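Local coordinates for inositol 2-dehydrogenase/D-chiro-inositol 3-dehydrogenase (Lactobacillus casei, PDB 4MIY), which catalyses the NAD-dependent oxidation of myo-inositol to 2-keto-myo-inositol, and of D-chiro-inositol to 1-keto-D-chiro-inositol, at the interface of chains A and B and the interface of chains A and C. Sequence-based numbering; all coordinates share one arbitrary frame. Chains: chain A/B/C, Inositol 2-dehydrogenase/D-chiro-inositol 3-dehydrogenase.

Contact 1: the interface of chains A and B. Residues chain A 200, 202, 231-233; chain B 245-246.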
loop_
_atom_site.group_PDB
_atom_site.type_symbol
_atom_site.label_atom_id
_atom_site.label_comp_id
_atom_site.label_asym_id
_atom_site.label_seq_id
_atom_site.Cartn_x
_atom_site.Cartn_y
_atom_site.Cartn_z
ATOM N N SER A 200 -3.094 3.393 -29.855
ATOM C CA SER A 200 -3.902 2.391 -29.222
ATOM C C SER A 200 -4.983 1.900 -30.126
ATOM O O SER A 200 -5.624 2.658 -30.772
ATOM C CB SER A 200 -4.590 2.956 -27.994
ATOM O OG SER A 200 -5.476 2.001 -27.505
ATOM N N GLU A 202 -7.727 1.074 -29.158
ATOM C CA GLU A 202 -8.993 1.464 -28.572
ATOM C C GLU A 202 -9.549 2.778 -29.107
ATOM O O GLU A 202 -10.666 3.092 -28.846
ATOM C CB GLU A 202 -8.945 1.525 -27.041
ATOM C CG GLU A 202 -8.535 0.277 -26.335
ATOM C CD GLU A 202 -9.464 -0.875 -26.546
ATOM O OE1 GLU A 202 -8.976 -1.987 -26.776
ATOM O OE2 GLU A 202 -10.658 -0.668 -26.487
ATOM N N THR A 231 -8.139 6.655 -23.600
ATOM C CA THR A 231 -8.877 5.450 -23.921
ATOM C C THR A 231 -8.373 4.242 -23.125
ATOM O O THR A 231 -8.405 3.142 -23.574
ATOM C CB THR A 231 -8.840 5.104 -25.441
ATOM O OG1 THR A 231 -7.514 4.823 -25.848
ATOM C CG2 THR A 231 -9.356 6.226 -26.279
ATOM N N ALA A 232 -7.929 4.518 -21.919
ATOM C CA ALA A 232 -7.255 3.562 -21.087
ATOM C C ALA A 232 -8.075 2.404 -20.573
ATOM O O ALA A 232 -7.529 1.478 -20.085
ATOM C CB ALA A 232 -6.632 4.295 -19.912
ATOM N N GLN A 233 -9.388 2.533 -20.667
ATOM C CA GLN A 233 -10.382 1.532 -20.311
ATOM C C GLN A 233 -10.623 1.288 -18.804
ATOM O O GLN A 233 -11.720 1.214 -18.368
ATOM C CB GLN A 233 -10.146 0.192 -21.022
ATOM C CG GLN A 233 -9.995 0.280 -22.532
ATOM C CD GLN A 233 -11.188 0.887 -23.214
ATOM O OE1 GLN A 233 -12.267 0.403 -23.100
ATOM N NE2 GLN A 233 -10.969 1.953 -23.921
ATOM N N GLU B 245 -3.099 -0.897 -23.617
ATOM C CA GLU B 245 -4.279 -0.428 -24.256
ATOM C C GLU B 245 -5.494 -0.485 -23.332
ATOM O O GLU B 245 -6.347 0.348 -23.403
ATOM C CB GLU B 245 -4.536 -1.278 -25.498
ATOM C CG GLU B 245 -3.584 -1.031 -26.605
ATOM C CD GLU B 245 -3.765 -1.938 -27.796
ATOM O OE1 GLU B 245 -4.003 -3.116 -27.601
ATOM O OE2 GLU B 245 -3.588 -1.425 -28.896
ATOM N N THR B 246 -5.532 -1.489 -22.465
ATOM C CA THR B 246 -6.713 -1.734 -21.676
ATOM C C THR B 246 -6.464 -1.798 -20.177
ATOM O O THR B 246 -7.364 -2.022 -19.404
ATOM C CB THR B 246 -7.472 -3.014 -22.120
ATOM O OG1 THR B 246 -6.739 -4.158 -21.774
ATOM C CG2 THR B 246 -7.730 -2.995 -23.566
HETATM O O HOH W 1 -5.857 2.594 -24.915
HETATM O O HOH W 2 -6.455 -3.785 -27.092
#
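A:Glu202 and A:Gln233 lie against the loop pair B:Glu245 and B:Thr246. The enzyme belongs to the Gfo/Idh/MocA family, and this loop-to-loop patch lies in its C-terminal alpha/beta domain, on one half of a two-fold interface. The side chain of A:Glu202 can be followed outward. Its CB sets out with CG anti to the carbonyl carbon (chi1 -57°). CG of A:Glu202 then passes 3.7 Å from the backbone O of B:Glu245. The chain bends at chi2, which turns the carboxylate toward B:Thr246. There CD of A:Glu202 lies 4.0 Å from the methyl CG2 of B:Thr246, and the two side chains run at a slant to each other. At the tip, the carboxylate oxygen OE1 touches the same methyl and also binds water 2. Water 2 continues to OE1 of B:Glu245, 2.6 Å away. The two carboxylates share this water, which may ease the approach of their like charges.

Water 1 links the two chains as well, through hydroxyls and carbonyls. It contacts the hydroxyl OG of A:Ser200, OG1 and O of A:Thr231, and O of B:Glu245, the last at 2.8 Å. A:Ser200 OG also accepts a hydrogen bond from the backbone N-H of A:Glu202, which ties the serine to the next part of its loop. The amide NE2 of A:Gln233 donates to O of A:Thr231 at 2.8 Å. The donor sits above that carbonyl plane. This internal bond folds the glutamine back, and CG of A:Gln233 packs 3.9 Å from CA of B:Thr246.

Contact 2: the interface of chains A and B. Residues chain A 154, 156, 227, 234, 239; chain B 152, 241, 243, 248, 250.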
loop_
_atom_site.group_PDB
_atom_site.type_symbol
_atom_site.label_atom_id
_atom_site.label_comp_id
_atom_site.label_asym_id
_atom_site.label_seq_id
_atom_site.Cartn_x
_atom_site.Cartn_y
_atom_site.Cartn_z
ATOM N N SER A 154 0.514 11.386 -14.728
ATOM C CA SER A 154 -0.406 10.680 -15.623
ATOM C C SER A 154 -1.783 11.265 -15.520
ATOM O O SER A 154 -2.236 11.597 -14.474
ATOM C CB SER A 154 -0.477 9.187 -15.315
ATOM O OG SER A 154 0.773 8.594 -15.435
ATOM N N ILE A 156 -5.171 9.824 -16.845
ATOM C CA ILE A 156 -5.744 8.592 -17.339
ATOM C C ILE A 156 -7.275 8.691 -17.320
ATOM O O ILE A 156 -7.875 9.025 -16.333
ATOM C CB ILE A 156 -5.323 7.413 -16.480
ATOM C CG1 ILE A 156 -3.804 7.329 -16.336
ATOM C CG2 ILE A 156 -5.832 6.121 -17.025
ATOM C CD1 ILE A 156 -3.080 7.183 -17.587
ATOM N N LEU A 227 2.004 11.621 -19.066
ATOM C CA LEU A 227 1.297 10.650 -19.874
ATOM C C LEU A 227 -0.163 11.006 -19.943
ATOM O O LEU A 227 -0.820 11.086 -18.944
ATOM C CB LEU A 227 1.428 9.256 -19.272
ATOM C CG LEU A 227 0.568 8.148 -19.889
ATOM C CD1 LEU A 227 0.943 7.905 -21.350
ATOM C CD2 LEU A 227 0.728 6.915 -19.084
ATOM N N TYR A 234 -9.553 1.189 -18.039
ATOM C CA TYR A 234 -9.657 0.645 -16.702
ATOM C C TYR A 234 -10.280 1.600 -15.679
ATOM O O TYR A 234 -10.839 1.176 -14.739
ATOM C CB TYR A 234 -8.297 0.135 -16.187
ATOM C CG TYR A 234 -7.338 1.181 -15.678
ATOM C CD1 TYR A 234 -7.412 1.635 -14.395
ATOM C CD2 TYR A 234 -6.369 1.697 -16.475
ATOM C CE1 TYR A 234 -6.560 2.573 -13.932
ATOM C CE2 TYR A 234 -5.512 2.647 -16.017
ATOM C CZ TYR A 234 -5.605 3.067 -14.745
ATOM O OH TYR A 234 -4.768 4.028 -14.258
ATOM N N LYS A 239 -2.191 10.794 -11.507
ATOM C CA LYS A 239 -0.987 10.417 -10.789
ATOM C C LYS A 239 0.025 11.545 -10.851
ATOM O O LYS A 239 0.089 12.242 -11.809
ATOM C CB LYS A 239 -0.349 9.158 -11.398
ATOM C CG LYS A 239 -1.274 7.980 -11.609
ATOM C CD LYS A 239 -0.481 6.840 -12.198
ATOM C CE LYS A 239 -1.323 5.611 -12.507
ATOM N NZ LYS A 239 -0.501 4.453 -12.800
ATOM N N ARG B 152 7.198 3.042 -18.211
ATOM C CA ARG B 152 7.859 3.997 -17.374
ATOM C C ARG B 152 8.637 3.275 -16.330
ATOM O O ARG B 152 8.133 2.407 -15.696
ATOM C CB ARG B 152 6.876 4.961 -16.764
ATOM C CG ARG B 152 6.189 5.784 -17.783
ATOM C CD ARG B 152 5.317 6.796 -17.183
ATOM N NE ARG B 152 5.552 8.077 -17.773
ATOM C CZ ARG B 152 4.982 9.190 -17.388
ATOM N NH1 ARG B 152 4.114 9.193 -16.408
ATOM N NH2 ARG B 152 5.265 10.298 -18.014
ATOM N N GLU B 241 6.589 0.212 -14.685
ATOM C CA GLU B 241 5.193 0.331 -15.007
ATOM C C GLU B 241 5.006 0.177 -16.533
ATOM O O GLU B 241 5.637 0.830 -17.293
ATOM C CB GLU B 241 4.705 1.708 -14.540
ATOM C CG GLU B 241 3.298 2.062 -14.851
ATOM C CD GLU B 241 2.988 3.511 -14.581
ATOM O OE1 GLU B 241 3.912 4.296 -14.429
ATOM O OE2 GLU B 241 1.818 3.869 -14.529
ATOM N N ILE B 243 2.165 0.491 -19.450
ATOM C CA ILE B 243 0.895 1.058 -19.811
ATOM C C ILE B 243 0.390 0.373 -21.073
ATOM O O ILE B 243 1.005 0.450 -22.096
ATOM C CB ILE B 243 0.980 2.603 -20.014
ATOM C CG1 ILE B 243 1.371 3.323 -18.720
ATOM C CG2 ILE B 243 -0.323 3.144 -20.487
ATOM C CD1 ILE B 243 2.749 3.673 -18.697
ATOM N N GLU B 248 -3.039 -1.387 -16.886
ATOM C CA GLU B 248 -1.653 -1.152 -16.520
ATOM C C GLU B 248 -1.170 -2.252 -15.593
ATOM O O GLU B 248 -1.933 -2.864 -14.919
ATOM C CB GLU B 248 -1.459 0.213 -15.836
ATOM C CG GLU B 248 -1.863 1.434 -16.621
ATOM C CD GLU B 248 -1.597 2.757 -15.882
ATOM O OE1 GLU B 248 -1.130 2.714 -14.759
ATOM O OE2 GLU B 248 -1.846 3.808 -16.459
ATOM N N GLN B 250 2.178 -2.825 -12.818
ATOM C CA GLN B 250 3.358 -2.299 -12.162
ATOM C C GLN B 250 3.922 -3.193 -11.105
ATOM O O GLN B 250 3.240 -3.925 -10.486
ATOM C CB GLN B 250 3.185 -0.865 -11.666
ATOM C CG GLN B 250 2.373 -0.692 -10.556
ATOM C CD GLN B 250 2.367 0.767 -10.108
ATOM O OE1 GLN B 250 2.095 1.647 -10.881
ATOM N NE2 GLN B 250 2.676 0.996 -8.878
HETATM O O HOH W 3 0.171 5.762 -15.583
HETATM O O HOH W 4 1.263 4.170 -11.013
#
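The ammonium NZ of A:Lys239 is gripped by two carboxylates of chain B and by waters. NZ of A:Lys239 lies 2.7 Å from OE1 of B:Glu248, a salt bridge. A second salt bridge joins NZ of A:Lys239 to OE2 of B:Glu241 at 3.0 Å. B:Glu248 offers its syn lone pair. B:Glu241 is also met on the syn side, but the nitrogen stands 33° out of its carboxylate plane. The lysine chain is extended beyond CG and comes at both acids from the opposite direction. Water 3 touches NZ, OG of A:Ser154 and OE2 of both glutamates, so it ties the cluster together. Water 4 passes from NZ to OE1 of B:Gln250.

The ring of A:Tyr234 borders B:Glu248, with CE2 of A:Tyr234 3.9 Å from CG of B:Glu248 and the ring and carboxylate planes 63° apart. Beside the charges lies a small apolar contact. A:Leu227 and B:Ile243 meet tip to tip, CD2 of the leucine to CG1 of the isoleucine, at 3.7 Å. With CG anti to the backbone N (chi1 171°), A:Leu227 helps carry CD2 there. CB of A:Leu227 lies over one face of the B:Arg152 guanidinium, toward the rim. The patch helps hold these two subunits together in the deposited four-copy assembly.

Contact 3: the interface of chains A and C. Residues chain A 139, 145, 248-249; chain C 258-261.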
loop_
_atom_site.group_PDB
_atom_site.type_symbol
_atom_site.label_atom_id
_atom_site.label_comp_id
_atom_site.label_asym_id
_atom_site.label_seq_id
_atom_site.Cartn_x
_atom_site.Cartn_y
_atom_site.Cartn_z
ATOM N N LYS A 139 3.934 19.845 1.137
ATOM C CA LYS A 139 5.071 19.074 1.559
ATOM C C LYS A 139 6.326 19.393 0.759
ATOM O O LYS A 139 7.367 19.493 1.309
ATOM C CB LYS A 139 4.748 17.581 1.498
ATOM C CG LYS A 139 5.656 16.657 2.252
ATOM C CD LYS A 139 5.592 16.876 3.714
ATOM C CE LYS A 139 6.242 15.782 4.462
ATOM N NZ LYS A 139 6.500 16.186 5.850
ATOM N N ILE A 145 12.442 17.225 0.350
ATOM C CA ILE A 145 13.113 16.465 -0.687
ATOM C C ILE A 145 14.085 17.286 -1.540
ATOM O O ILE A 145 14.560 16.846 -2.552
ATOM C CB ILE A 145 12.143 15.679 -1.609
ATOM C CG1 ILE A 145 11.341 16.615 -2.498
ATOM C CG2 ILE A 145 11.287 14.760 -0.798
ATOM C CD1 ILE A 145 10.499 15.930 -3.502
ATOM N N GLU A 248 11.625 11.686 -2.805
ATOM C CA GLU A 248 10.510 11.781 -3.719
ATOM C C GLU A 248 9.173 11.968 -2.989
ATOM O O GLU A 248 9.030 11.563 -1.874
ATOM C CB GLU A 248 10.400 10.526 -4.616
ATOM C CG GLU A 248 11.617 10.145 -5.404
ATOM C CD GLU A 248 11.405 8.927 -6.312
ATOM O OE1 GLU A 248 10.362 8.315 -6.238
ATOM O OE2 GLU A 248 12.310 8.623 -7.082
ATOM N N LEU A 249 8.224 12.571 -3.679
ATOM C CA LEU A 249 6.857 12.687 -3.205
ATOM C C LEU A 249 5.889 12.234 -4.252
ATOM O O LEU A 249 6.036 12.557 -5.372
ATOM C CB LEU A 249 6.520 14.141 -2.834
ATOM C CG LEU A 249 7.174 14.703 -1.578
ATOM C CD1 LEU A 249 7.269 16.242 -1.566
ATOM C CD2 LEU A 249 6.469 14.208 -0.362
ATOM N N PRO C 258 0.868 13.122 1.020
ATOM C CA PRO C 258 1.685 12.409 0.060
ATOM C C PRO C 258 2.477 11.267 0.653
ATOM O O PRO C 258 2.724 11.224 1.808
ATOM C CB PRO C 258 2.639 13.489 -0.454
ATOM C CG PRO C 258 2.740 14.451 0.614
ATOM C CD PRO C 258 1.399 14.460 1.300
ATOM N N ILE C 259 2.871 10.366 -0.225
ATOM C CA ILE C 259 3.867 9.382 0.084
ATOM C C ILE C 259 5.247 9.994 -0.077
ATOM O O ILE C 259 5.582 10.481 -1.107
ATOM C CB ILE C 259 3.738 8.147 -0.811
ATOM C CG1 ILE C 259 2.342 7.567 -0.672
ATOM C CG2 ILE C 259 4.787 7.143 -0.474
ATOM C CD1 ILE C 259 2.035 6.541 -1.646
ATOM N N LEU C 260 6.008 9.961 0.993
ATOM C CA LEU C 260 7.357 10.475 1.049
ATOM C C LEU C 260 8.384 9.366 1.039
ATOM O O LEU C 260 8.336 8.521 1.857
ATOM C CB LEU C 260 7.543 11.324 2.312
ATOM C CG LEU C 260 8.957 11.834 2.574
ATOM C CD1 LEU C 260 9.322 12.841 1.566
ATOM C CD2 LEU C 260 9.089 12.449 3.906
ATOM N N ARG C 261 9.301 9.435 0.096
ATOM C CA ARG C 261 10.476 8.600 0.084
ATOM C C ARG C 261 11.662 9.434 0.521
ATOM O O ARG C 261 12.027 10.361 -0.129
ATOM C CB ARG C 261 10.738 8.013 -1.297
ATOM C CG ARG C 261 9.928 6.805 -1.644
ATOM C CD ARG C 261 9.851 6.662 -3.125
ATOM N NE ARG C 261 9.411 5.364 -3.513
ATOM C CZ ARG C 261 8.148 5.013 -3.624
ATOM N NH1 ARG C 261 7.185 5.860 -3.368
ATOM N NH2 ARG C 261 7.862 3.787 -4.011
#
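A:Glu248 and C:Arg261 pair through their backbones as an antiparallel beta bridge between strand 248-250 of chain A and strand 259-262 of chain C. The protein is of the Gfo/Idh/MocA family, and here strands of its C-terminal alpha/beta domain meet across subunits. N of A:Glu248 donates to O of C:Arg261 at 3.0 Å. N of C:Arg261 donates back to O of A:Glu248 at 2.9 Å. A:Leu249 continues the bridge opposite C:Leu260.

The tight part is apolar. CD1 of C:Leu260 packs 3.6 Å from CG2 of A:Ile145, and the two side chains slide past each other in opposite directions. CD1 of C:Leu260 meets CD2 of A:Leu249 at 3.7 Å. The anti placement of CG relative to the backbone N (chi1 175°) helps carry CD1 of C:Leu260 toward both. C:Pro258 lies alongside A:Leu249, pointing the same way, with CG of C:Pro258 3.9 Å from CD2 of A:Leu249. CG of C:Pro258 also touches CB of A:Lys139, from helix 131-141, at 3.8 Å, and those two side chains cross at about a right angle.

The polar side is looser. The side chains of A:Glu248 and C:Arg261 pass at a slant, carboxylate and guanidinium planes 32° apart. OE1 of A:Glu248 stands 4.1 Å from NE of C:Arg261, too far for a salt bridge. Attraction between the opposite charges may still favour this placement. The nearer touch there is OE1 to the aliphatic CD of the arginine.

Contact 1 and contact 2 belong to one interface, between chains A and B, and their C-alpha centres are about 11 Å apart. Contact 3 joins chain A to chain C; its C-alpha centre is about 19 Å from that of contact 2 and about 30 Å from that of contact 1. Strand 248-250 serves both interfaces: B:Glu248 offers its carboxylate in contact 2, and A:Glu248 its backbone in contact 3. Each copy can do both. All three contacts use the C-terminal domain, which appears to form the core of the deposited tetramer.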